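Local coordinates for oxysterol-binding protein homolog 1 (Saccharomyces cerevisiae, PDB 5H28) that carries lipids, sterols among them, between membranes through the cytosol and is targeted by its ankyrin repeats, the part described here, to the nucleus-vacuole junction, at residues Leu7-Leu10 / Asp11-Gln15; Leu43-His46 / Tyr47-Val51; Lys218-Pro222 / Ile223-Arg227; Ile244-Lys247 / Lys248-Arg252. One frame throughout, in Å; residues are numbered along the deposited sequence.

Contact 1 (Leu7-Leu10 / Asp11-Gln15); sequences LKLL and DALRQ
Leu9 and Leu13 meet one turn apart on helix 2-15, an amphipathic alpha-helix at the start of the ankyrin-repeat piece of the protein. On the packed side, CG of Leu9 lies 3.8 Å from CD1 of Leu13, and the two side chains slant across each other. Leu13 CG, anti to its own carbonyl carbon (chi1 -69°), leans back over the preceding turn and comes 3.2 Å from Leu9 O. That same oxygen accepts the N-H of Leu13 at 2.9 Å. Beyond this pair the leucines bury themselves against Leu21 of helix 18-28, while Leu13 also reaches Val51 of helix 44-51.

The opposite character belongs to Leu7, Asp11 and Arg14, which face solvent. Here Arg14, extended from CG to NE, turns back along the helix until its NH2 is 3.6 Å from CB of Leu10, a van der Waals contact of the guanidinium with a methylene. Leu10 O instead takes the backbone N-H of Arg14. A water at the edge of the guanidinium, in its plane, is a polar partner and bridges the turn: it accepts from Arg14 NH2 at 2.8 Å and donates to Leu7 O at 3.0 Å.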
loop_
_atom_site.group_PDB
_atom_site.type_symbol
_atom_site.label_atom_id
_atom_site.label_comp_id
_atom_site.label_asym_id
_atom_site.label_seq_id
_atom_site.Cartn_x
_atom_site.Cartn_y
_atom_site.Cartn_z
ATOM N N LEU A 7 3.846 -3.541 -31.466
ATOM C CA LEU A 7 4.638 -4.545 -32.171
ATOM C C LEU A 7 6.121 -4.187 -32.092
ATOM O O LEU A 7 6.973 -5.057 -31.908
ATOM C CB LEU A 7 4.196 -4.625 -33.635
ATOM C CG LEU A 7 4.830 -5.720 -34.495
ATOM C CD1 LEU A 7 4.395 -7.087 -33.983
ATOM C CD2 LEU A 7 4.408 -5.541 -35.951
ATOM N N LYS A 8 6.412 -2.898 -32.237
ATOM C CA LYS A 8 7.776 -2.383 -32.184
ATOM C C LYS A 8 8.394 -2.636 -30.813
ATOM O O LYS A 8 9.532 -3.096 -30.699
ATOM C CB LYS A 8 7.769 -0.876 -32.466
ATOM C CG LYS A 8 9.128 -0.203 -32.387
ATOM C CD LYS A 8 8.996 1.318 -32.349
ATOM C CE LYS A 8 8.310 1.866 -33.586
ATOM N NZ LYS A 8 9.120 1.640 -34.813
ATOM N N LEU A 9 7.635 -2.330 -29.767
ATOM C CA LEU A 9 8.120 -2.514 -28.409
ATOM C C LEU A 9 8.335 -3.985 -28.080
ATOM O O LEU A 9 9.361 -4.356 -27.502
ATOM C CB LEU A 9 7.139 -1.888 -27.415
ATOM C CG LEU A 9 7.488 -2.041 -25.933
ATOM C CD1 LEU A 9 8.873 -1.474 -25.679
ATOM C CD2 LEU A 9 6.448 -1.321 -25.078
ATOM N N LEU A 10 7.372 -4.827 -28.447
ATOM C CA LEU A 10 7.493 -6.254 -28.182
ATOM C C LEU A 10 8.707 -6.846 -28.894
ATOM O O LEU A 10 9.382 -7.720 -28.353
ATOM C CB LEU A 10 6.218 -6.984 -28.619
ATOM C CG LEU A 10 5.040 -6.854 -27.652
ATOM C CD1 LEU A 10 3.757 -7.313 -28.332
ATOM C CD2 LEU A 10 5.314 -7.676 -26.403
ATOM N N ASP A 11 8.995 -6.357 -30.097
ATOM C CA ASP A 11 10.128 -6.861 -30.866
ATOM C C ASP A 11 11.433 -6.566 -30.139
ATOM O O ASP A 11 12.309 -7.430 -30.032
ATOM C CB ASP A 11 10.140 -6.224 -32.260
ATOM C CG ASP A 11 11.104 -6.911 -33.212
ATOM O OD1 ASP A 11 11.012 -8.146 -33.376
ATOM O OD2 ASP A 11 11.952 -6.217 -33.805
ATOM N N ALA A 12 11.559 -5.346 -29.630
ATOM C CA ALA A 12 12.759 -4.948 -28.904
ATOM C C ALA A 12 12.880 -5.720 -27.588
ATOM O O ALA A 12 13.972 -6.144 -27.201
ATOM C CB ALA A 12 12.731 -3.444 -28.634
ATOM N N LEU A 13 11.759 -5.907 -26.902
ATOM C CA LEU A 13 11.780 -6.625 -25.635
ATOM C C LEU A 13 12.183 -8.083 -25.817
ATOM O O LEU A 13 12.948 -8.621 -25.010
ATOM C CB LEU A 13 10.414 -6.524 -24.947
ATOM C CG LEU A 13 10.040 -5.125 -24.432
ATOM C CD1 LEU A 13 8.586 -5.102 -24.002
ATOM C CD2 LEU A 13 10.939 -4.733 -23.266
ATOM N N ARG A 14 11.686 -8.722 -26.872
ATOM C CA ARG A 14 12.025 -10.119 -27.119
ATOM C C ARG A 14 13.509 -10.283 -27.402
ATOM O O ARG A 14 14.111 -11.291 -27.024
ATOM C CB ARG A 14 11.224 -10.689 -28.294
ATOM C CG ARG A 14 9.729 -10.783 -28.056
ATOM C CD ARG A 14 9.077 -11.728 -29.053
ATOM N NE ARG A 14 7.620 -11.648 -29.009
ATOM C CZ ARG A 14 6.905 -10.717 -29.631
ATOM N NH1 ARG A 14 5.582 -10.717 -29.530
ATOM N NH2 ARG A 14 7.512 -9.796 -30.370
ATOM N N GLN A 15 14.100 -9.295 -28.068
ATOM C CA GLN A 15 15.520 -9.355 -28.383
ATOM C C GLN A 15 16.375 -9.342 -27.120
ATOM O O GLN A 15 17.524 -9.778 -27.135
ATOM C CB GLN A 15 15.910 -8.211 -29.319
ATOM C CG GLN A 15 15.718 -8.567 -30.785
ATOM C CD GLN A 15 16.080 -7.433 -31.718
ATOM O OE1 GLN A 15 17.110 -6.780 -31.550
ATOM N NE2 GLN A 15 15.240 -7.201 -32.720
HETATM O O HOH W 1 6.792 -7.987 -32.368
#

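Contact 2 (Leu43-His46 / Tyr47-Val51); sequences LMLH and YAVQV
Met44 O takes the shortest polar bond of this turn, from Ala48 N at 2.8 Å. Leu43 O, one residue earlier, receives the N-H of Tyr47 at 3.0 Å. Leu43 is the N-cap residue of helix 44-51, in the first predicted ankyrin repeat, and its carbonyl starts the i to i+4 ladder.

The Tyr47 ring lies back over this opening turn. With CG anti to the carbonyl carbon (chi1 -64°), the ring runs toward the helix start, and its CE2 touches Leu43 CB at 3.6 Å. Farther out, CD1 of Leu43 comes 3.8 Å from the phenol OH of Tyr47, and the other methyl, CD2, sits 4.0 Å above one face of the His46 imidazole, offset toward its rim. Leu43 thus touches both rings, Tyr47 through CB and CD1 and His46 through CD2. Tyr47 also packs on Leu10 and Leu13 of helix 2-15.

On the inner side, Val49 CG2 comes 3.2 Å from Leu45 O, and Ala48 lets Ile57 and Ile60 of helix 54-64 come close. His46 turns to helix 89-95, touching Pro89, and its NE2 hydrogen-bonds to Asn87 O. Because the partner is a carbonyl, NE2 is expected to be the donor, consistent with a proton on that nitrogen, and the bond gives this buried ring a polar anchor to the neighbouring loop.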
loop_
_atom_site.group_PDB
_atom_site.type_symbol
_atom_site.label_atom_id
_atom_site.label_comp_id
_atom_site.label_asym_id
_atom_site.label_seq_id
_atom_site.Cartn_x
_atom_site.Cartn_y
_atom_site.Cartn_z
ATOM N N LEU A 43 2.152 0.339 -20.598
ATOM C CA LEU A 43 2.017 -1.115 -20.561
ATOM C C LEU A 43 3.338 -1.828 -20.821
ATOM O O LEU A 43 3.379 -3.051 -20.916
ATOM C CB LEU A 43 0.977 -1.578 -21.586
ATOM C CG LEU A 43 -0.469 -1.173 -21.291
ATOM C CD1 LEU A 43 -1.342 -1.483 -22.495
ATOM C CD2 LEU A 43 -0.974 -1.906 -20.059
ATOM N N MET A 44 4.425 -1.067 -20.916
ATOM C CA MET A 44 5.721 -1.668 -21.187
ATOM C C MET A 44 6.152 -2.721 -20.174
ATOM O O MET A 44 6.676 -3.768 -20.556
ATOM C CB MET A 44 6.795 -0.586 -21.306
ATOM C CG MET A 44 8.201 -1.144 -21.530
ATOM S SD MET A 44 9.371 0.106 -22.094
ATOM C CE MET A 44 9.255 1.297 -20.765
ATOM N N LEU A 45 5.934 -2.462 -18.889
ATOM C CA LEU A 45 6.323 -3.436 -17.878
ATOM C C LEU A 45 5.503 -4.720 -18.024
ATOM O O LEU A 45 6.023 -5.815 -17.804
ATOM C CB LEU A 45 6.177 -2.852 -16.470
ATOM C CG LEU A 45 6.728 -3.729 -15.340
ATOM C CD1 LEU A 45 8.178 -4.100 -15.625
ATOM C CD2 LEU A 45 6.617 -2.978 -14.019
ATOM N N HIS A 46 4.230 -4.590 -18.399
ATOM C CA HIS A 46 3.389 -5.768 -18.607
ATOM C C HIS A 46 3.994 -6.600 -19.730
ATOM O O HIS A 46 4.169 -7.812 -19.604
ATOM C CB HIS A 46 1.970 -5.374 -19.040
ATOM C CG HIS A 46 1.085 -4.925 -17.921
ATOM N ND1 HIS A 46 1.231 -3.707 -17.292
ATOM C CD2 HIS A 46 0.017 -5.522 -17.340
ATOM C CE1 HIS A 46 0.290 -3.574 -16.374
ATOM N NE2 HIS A 46 -0.460 -4.663 -16.383
ATOM N N TYR A 47 4.302 -5.941 -20.840
ATOM C CA TYR A 47 4.862 -6.643 -21.983
ATOM C C TYR A 47 6.235 -7.230 -21.690
ATOM O O TYR A 47 6.568 -8.304 -22.182
ATOM C CB TYR A 47 4.926 -5.713 -23.200
ATOM C CG TYR A 47 3.560 -5.273 -23.683
ATOM C CD1 TYR A 47 2.533 -6.199 -23.859
ATOM C CD2 TYR A 47 3.291 -3.934 -23.959
ATOM C CE1 TYR A 47 1.271 -5.804 -24.293
ATOM C CE2 TYR A 47 2.027 -3.528 -24.395
ATOM C CZ TYR A 47 1.026 -4.470 -24.558
ATOM O OH TYR A 47 -0.227 -4.082 -24.982
ATOM N N ALA A 48 7.029 -6.536 -20.883
ATOM C CA ALA A 48 8.355 -7.034 -20.547
ATOM C C ALA A 48 8.237 -8.296 -19.706
ATOM O O ALA A 48 8.994 -9.243 -19.896
ATOM C CB ALA A 48 9.139 -5.976 -19.798
ATOM N N VAL A 49 7.290 -8.308 -18.772
ATOM C CA VAL A 49 7.089 -9.482 -17.931
ATOM C C VAL A 49 6.707 -10.682 -18.797
ATOM O O VAL A 49 7.041 -11.823 -18.478
ATOM C CB VAL A 49 5.981 -9.229 -16.878
ATOM C CG1 VAL A 49 5.555 -10.540 -16.224
ATOM C CG2 VAL A 49 6.488 -8.263 -15.828
ATOM N N GLN A 50 6.030 -10.424 -19.908
ATOM C CA GLN A 50 5.613 -11.508 -20.782
ATOM C C GLN A 50 6.683 -12.058 -21.715
ATOM O O GLN A 50 6.675 -13.249 -22.023
ATOM C CB GLN A 50 4.409 -11.076 -21.625
ATOM C CG GLN A 50 3.165 -10.775 -20.819
ATOM C CD GLN A 50 1.936 -10.623 -21.688
ATOM O OE1 GLN A 50 1.904 -9.799 -22.603
ATOM N NE2 GLN A 50 0.913 -11.420 -21.403
ATOM N N VAL A 51 7.615 -11.216 -22.155
ATOM C CA VAL A 51 8.609 -11.683 -23.119
ATOM C C VAL A 51 10.093 -11.438 -22.867
ATOM O O VAL A 51 10.934 -12.120 -23.459
ATOM C CB VAL A 51 8.308 -11.095 -24.528
ATOM C CG1 VAL A 51 6.835 -11.252 -24.860
ATOM C CG2 VAL A 51 8.717 -9.623 -24.589
#

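Contact 3 (Lys218-Pro222 / Ile223-Arg227); sequences KGKLP and IELVR
A short 3-10 turn in the loop between helices 199-207 and 241-256 is closed at its start by Glu224, whose carboxylate folds back onto the backbone of Leu221. OE1 of Glu224 accepts the Leu221 N-H at 2.9 Å and almost straight (174°), met on the anti side and 32° out of the carboxylate plane. In return, Glu224 N donates to Leu221 O at 3.0 Å, so Leu221 and Glu224 are joined twice, once through the carboxylate and once backbone to backbone, at the head of the 3-10 turn. The chi1 of -55° sets CG of Glu224 beside its own N, and the extended chain then carries OE1 to the amide. The turn lies in the long connection that follows the third predicted ankyrin repeat, where Pro222 and Leu225 pack on His191 of helix 189-196.

OE1 has a second partner, a water that also donates to Gly219 O and accepts from Lys220 NZ at 3.2 Å. Lys220 crosses the glutamate at about a right angle, its CD 3.4 Å from Glu224 OE1. Replaced by an alanine, Glu224 would probably leave the Leu221 amide and this water without their carboxylate acceptor. Further on, Leu225 N donates to Pro222 O at 3.0 Å.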
loop_
_atom_site.group_PDB
_atom_site.type_symbol
_atom_site.label_atom_id
_atom_site.label_comp_id
_atom_site.label_asym_id
_atom_site.label_seq_id
_atom_site.Cartn_x
_atom_site.Cartn_y
_atom_site.Cartn_z
ATOM N N LYS A 218 -9.415 -7.389 24.974
ATOM C CA LYS A 218 -10.069 -7.548 26.268
ATOM C C LYS A 218 -11.558 -7.254 26.144
ATOM O O LYS A 218 -12.275 -7.196 27.143
ATOM C CB LYS A 218 -9.430 -6.618 27.296
ATOM C CG LYS A 218 -7.949 -6.879 27.506
ATOM C CD LYS A 218 -7.372 -5.969 28.571
ATOM C CE LYS A 218 -5.891 -6.231 28.767
ATOM N NZ LYS A 218 -5.314 -5.352 29.822
ATOM N N GLY A 219 -12.013 -7.076 24.906
ATOM C CA GLY A 219 -13.415 -6.794 24.647
ATOM C C GLY A 219 -13.841 -5.385 25.008
ATOM O O GLY A 219 -15.033 -5.077 25.035
ATOM N N LYS A 220 -12.867 -4.518 25.264
ATOM C CA LYS A 220 -13.147 -3.140 25.650
ATOM C C LYS A 220 -13.234 -2.136 24.508
ATOM O O LYS A 220 -12.478 -2.207 23.534
ATOM C CB LYS A 220 -12.084 -2.654 26.639
ATOM C CG LYS A 220 -12.214 -3.248 28.023
ATOM C CD LYS A 220 -13.403 -2.641 28.745
ATOM C CE LYS A 220 -13.741 -3.415 30.003
ATOM N NZ LYS A 220 -14.158 -4.800 29.662
ATOM N N LEU A 221 -14.173 -1.204 24.640
ATOM C CA LEU A 221 -14.347 -0.135 23.666
ATOM C C LEU A 221 -13.420 0.977 24.135
ATOM O O LEU A 221 -13.113 1.068 25.324
ATOM C CB LEU A 221 -15.782 0.396 23.681
ATOM C CG LEU A 221 -16.927 -0.500 23.208
ATOM C CD1 LEU A 221 -18.255 0.165 23.536
ATOM C CD2 LEU A 221 -16.803 -0.747 21.712
ATOM N N PRO A 222 -12.959 1.835 23.218
ATOM C CA PRO A 222 -12.071 2.927 23.624
ATOM C C PRO A 222 -12.664 3.787 24.749
ATOM O O PRO A 222 -11.962 4.164 25.690
ATOM C CB PRO A 222 -11.888 3.719 22.332
ATOM C CG PRO A 222 -11.951 2.656 21.279
ATOM C CD PRO A 222 -13.102 1.788 21.749
ATOM N N ILE A 223 -13.959 4.081 24.665
ATOM C CA ILE A 223 -14.611 4.916 25.669
ATOM C C ILE A 223 -14.598 4.307 27.075
ATOM O O ILE A 223 -14.606 5.029 28.075
ATOM C CB ILE A 223 -16.074 5.230 25.253
ATOM C CG1 ILE A 223 -16.640 6.352 26.126
ATOM C CG2 ILE A 223 -16.935 3.980 25.382
ATOM C CD1 ILE A 223 -17.961 6.899 25.628
ATOM N N GLU A 224 -14.563 2.982 27.151
ATOM C CA GLU A 224 -14.560 2.306 28.440
ATOM C C GLU A 224 -13.183 2.339 29.097
ATOM O O GLU A 224 -13.020 1.900 30.233
ATOM C CB GLU A 224 -15.038 0.862 28.268
ATOM C CG GLU A 224 -16.393 0.763 27.585
ATOM C CD GLU A 224 -16.836 -0.668 27.352
ATOM O OE1 GLU A 224 -16.017 -1.473 26.858
ATOM O OE2 GLU A 224 -18.009 -0.984 27.649
ATOM N N LEU A 225 -12.197 2.872 28.381
ATOM C CA LEU A 225 -10.835 2.963 28.898
ATOM C C LEU A 225 -10.517 4.364 29.413
ATOM O O LEU A 225 -9.399 4.643 29.858
ATOM C CB LEU A 225 -9.842 2.543 27.813
ATOM C CG LEU A 225 -9.999 1.082 27.375
ATOM C CD1 LEU A 225 -9.041 0.779 26.230
ATOM C CD2 LEU A 225 -9.731 0.156 28.557
ATOM N N VAL A 226 -11.505 5.249 29.334
ATOM C CA VAL A 226 -11.357 6.609 29.832
ATOM C C VAL A 226 -11.560 6.523 31.344
ATOM O O VAL A 226 -12.318 5.672 31.818
ATOM C CB VAL A 226 -12.438 7.545 29.236
ATOM C CG1 VAL A 226 -12.356 8.921 29.878
ATOM C CG2 VAL A 226 -12.256 7.661 27.732
ATOM N N ARG A 227 -10.874 7.378 32.098
ATOM C CA ARG A 227 -11.026 7.385 33.551
ATOM C C ARG A 227 -12.500 7.557 33.889
ATOM O O ARG A 227 -13.200 8.345 33.255
ATOM C CB ARG A 227 -10.246 8.537 34.187
ATOM C CG ARG A 227 -8.742 8.359 34.253
ATOM C CD ARG A 227 -8.161 9.365 35.240
ATOM N NE ARG A 227 -8.600 9.089 36.608
ATOM C CZ ARG A 227 -8.557 9.966 37.607
ATOM N NH1 ARG A 227 -8.094 11.192 37.401
ATOM N NH2 ARG A 227 -8.968 9.614 38.818
HETATM O O HOH W 2 -16.581 -4.166 27.618
#

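Contact 4 (Ile244-Lys247 / Lys248-Arg252); sequences IELK and KLLER
Ile244 and Lys248 run alongside each other in the same direction, one turn apart on helix 241-256, the amphipathic alpha-helix near the end of the chain. Ile244 CG2 approaches Lys248 NZ at 4.1 Å, and Ile244 O accepts the N-H of Lys248 at 2.9 Å. Two bends, at chi2 and chi4, bring the lysine's end beside the isoleucine methyl; its NZ also makes a weak hydrogen bond to Asn232.

Glu245, next, points elsewhere: its carboxylate forms a salt bridge with Arg203 of helix 199-207, and its carbonyl holds Leu249 N. Leu246 faces the interior. Its CG stands a loose 4.4 Å from Leu250 CD1, and the tighter approach is Leu250 CG to Leu246 O at 3.4 Å; both leucines also pack on Val194 of helix 189-196.

Last comes Lys247, fully extended, with CG anti to its N (chi1 -178°), crossing Glu251 at a slant. A glycine in place of Glu251 would probably leave the lysine's methylenes without the carboxylate lying against them, and Lys247 NZ without this neighbouring negative charge. The charged ends do not quite meet: NZ of Lys247 is 4.3 Å from OE1 of Glu251, whereas the lysine's CE is 3.1 Å from that oxygen.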
loop_
_atom_site.group_PDB
_atom_site.type_symbol
_atom_site.label_atom_id
_atom_site.label_comp_id
_atom_site.label_asym_id
_atom_site.label_seq_id
_atom_site.Cartn_x
_atom_site.Cartn_y
_atom_site.Cartn_z
ATOM N N ILE A 244 -12.150 14.554 30.580
ATOM C CA ILE A 244 -13.405 15.067 30.058
ATOM C C ILE A 244 -13.266 15.271 28.550
ATOM O O ILE A 244 -14.163 14.919 27.784
ATOM C CB ILE A 244 -13.787 16.404 30.737
ATOM C CG1 ILE A 244 -14.128 16.152 32.208
ATOM C CG2 ILE A 244 -14.968 17.039 30.018
ATOM C CD1 ILE A 244 -14.382 17.413 33.008
ATOM N N GLU A 245 -12.136 15.832 28.128
ATOM C CA GLU A 245 -11.882 16.073 26.710
ATOM C C GLU A 245 -11.904 14.753 25.947
ATOM O O GLU A 245 -12.502 14.647 24.874
ATOM C CB GLU A 245 -10.515 16.742 26.522
ATOM C CG GLU A 245 -10.248 17.214 25.092
ATOM C CD GLU A 245 -8.831 17.730 24.879
ATOM O OE1 GLU A 245 -8.215 18.223 25.844
ATOM O OE2 GLU A 245 -8.341 17.654 23.733
ATOM N N LEU A 246 -11.253 13.747 26.515
ATOM C CA LEU A 246 -11.173 12.432 25.899
ATOM C C LEU A 246 -12.554 11.780 25.780
ATOM O O LEU A 246 -12.882 11.177 24.754
ATOM C CB LEU A 246 -10.229 11.548 26.716
ATOM C CG LEU A 246 -9.761 10.242 26.080
ATOM C CD1 LEU A 246 -9.169 10.520 24.708
ATOM C CD2 LEU A 246 -8.729 9.582 26.983
ATOM N N LYS A 247 -13.358 11.900 26.830
ATOM C CA LYS A 247 -14.701 11.331 26.823
ATOM C C LYS A 247 -15.539 12.019 25.750
ATOM O O LYS A 247 -16.231 11.359 24.971
ATOM C CB LYS A 247 -15.356 11.512 28.196
ATOM C CG LYS A 247 -16.751 10.918 28.311
ATOM C CD LYS A 247 -17.293 11.063 29.723
ATOM C CE LYS A 247 -18.662 10.417 29.866
ATOM N NZ LYS A 247 -19.188 10.522 31.257
ATOM N N LYS A 248 -15.468 13.346 25.707
ATOM C CA LYS A 248 -16.214 14.120 24.722
ATOM C C LYS A 248 -15.789 13.765 23.299
ATOM O O LYS A 248 -16.628 13.659 22.404
ATOM C CB LYS A 248 -16.011 15.618 24.969
ATOM C CG LYS A 248 -16.663 16.121 26.246
ATOM C CD LYS A 248 -18.178 16.020 26.148
ATOM C CE LYS A 248 -18.855 16.412 27.449
ATOM N NZ LYS A 248 -18.516 15.476 28.555
ATOM N N LEU A 249 -14.487 13.588 23.096
ATOM C CA LEU A 249 -13.953 13.236 21.783
ATOM C C LEU A 249 -14.508 11.900 21.301
ATOM O O LEU A 249 -14.980 11.776 20.171
ATOM C CB LEU A 249 -12.424 13.151 21.835
ATOM C CG LEU A 249 -11.749 12.503 20.622
ATOM C CD1 LEU A 249 -11.981 13.352 19.381
ATOM C CD2 LEU A 249 -10.261 12.345 20.888
ATOM N N LEU A 250 -14.449 10.896 22.164
ATOM C CA LEU A 250 -14.938 9.576 21.801
ATOM C C LEU A 250 -16.454 9.533 21.623
ATOM O O LEU A 250 -16.960 8.781 20.792
ATOM C CB LEU A 250 -14.476 8.549 22.836
ATOM C CG LEU A 250 -12.952 8.386 22.845
ATOM C CD1 LEU A 250 -12.521 7.545 24.031
ATOM C CD2 LEU A 250 -12.500 7.745 21.537
ATOM N N GLU A 251 -17.183 10.336 22.393
ATOM C CA GLU A 251 -18.637 10.365 22.258
ATOM C C GLU A 251 -19.005 10.965 20.908
ATOM O O GLU A 251 -19.899 10.470 20.217
ATOM C CB GLU A 251 -19.265 11.169 23.401
ATOM C CG GLU A 251 -19.257 10.419 24.725
ATOM C CD GLU A 251 -19.722 11.256 25.900
ATOM O OE1 GLU A 251 -19.900 10.680 26.994
ATOM O OE2 GLU A 251 -19.901 12.483 25.738
ATOM N N ARG A 252 -18.302 12.029 20.536
ATOM C CA ARG A 252 -18.523 12.703 19.260
ATOM C C ARG A 252 -18.157 11.763 18.115
ATOM O O ARG A 252 -18.894 11.643 17.134
ATOM C CB ARG A 252 -17.662 13.968 19.177
ATOM C CG ARG A 252 -17.721 14.677 17.832
ATOM C CD ARG A 252 -16.823 15.908 17.803
ATOM N NE ARG A 252 -16.843 16.554 16.492
ATOM C CZ ARG A 252 -16.186 17.668 16.187
ATOM N NH1 ARG A 252 -16.272 18.172 14.962
ATOM N NH2 ARG A 252 -15.444 18.282 17.100
#

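How the contacts relate
From the N terminus, contact 1 lies on helix 2-15 and contact 2 on helix 44-51; contacts 3 and 4 come late in the chain. Each is local to one continuous stretch, three along a helix and one round a 3-10 turn, and closes no long loop, so the four run in series without nesting or crossing. Contacts 1 and 2 touch, Leu13 CB meeting Val51 CG2 at 3.6 Å, which ties the first helix to the first predicted repeat. Contacts 3 and 4 meet where Val226 and Ile223 pack on Leu250, joining the loop to helix 241-256. These two pairs lie on opposite sides of the chain's centre, contacts 2 and 3 about 51 Å apart between centres.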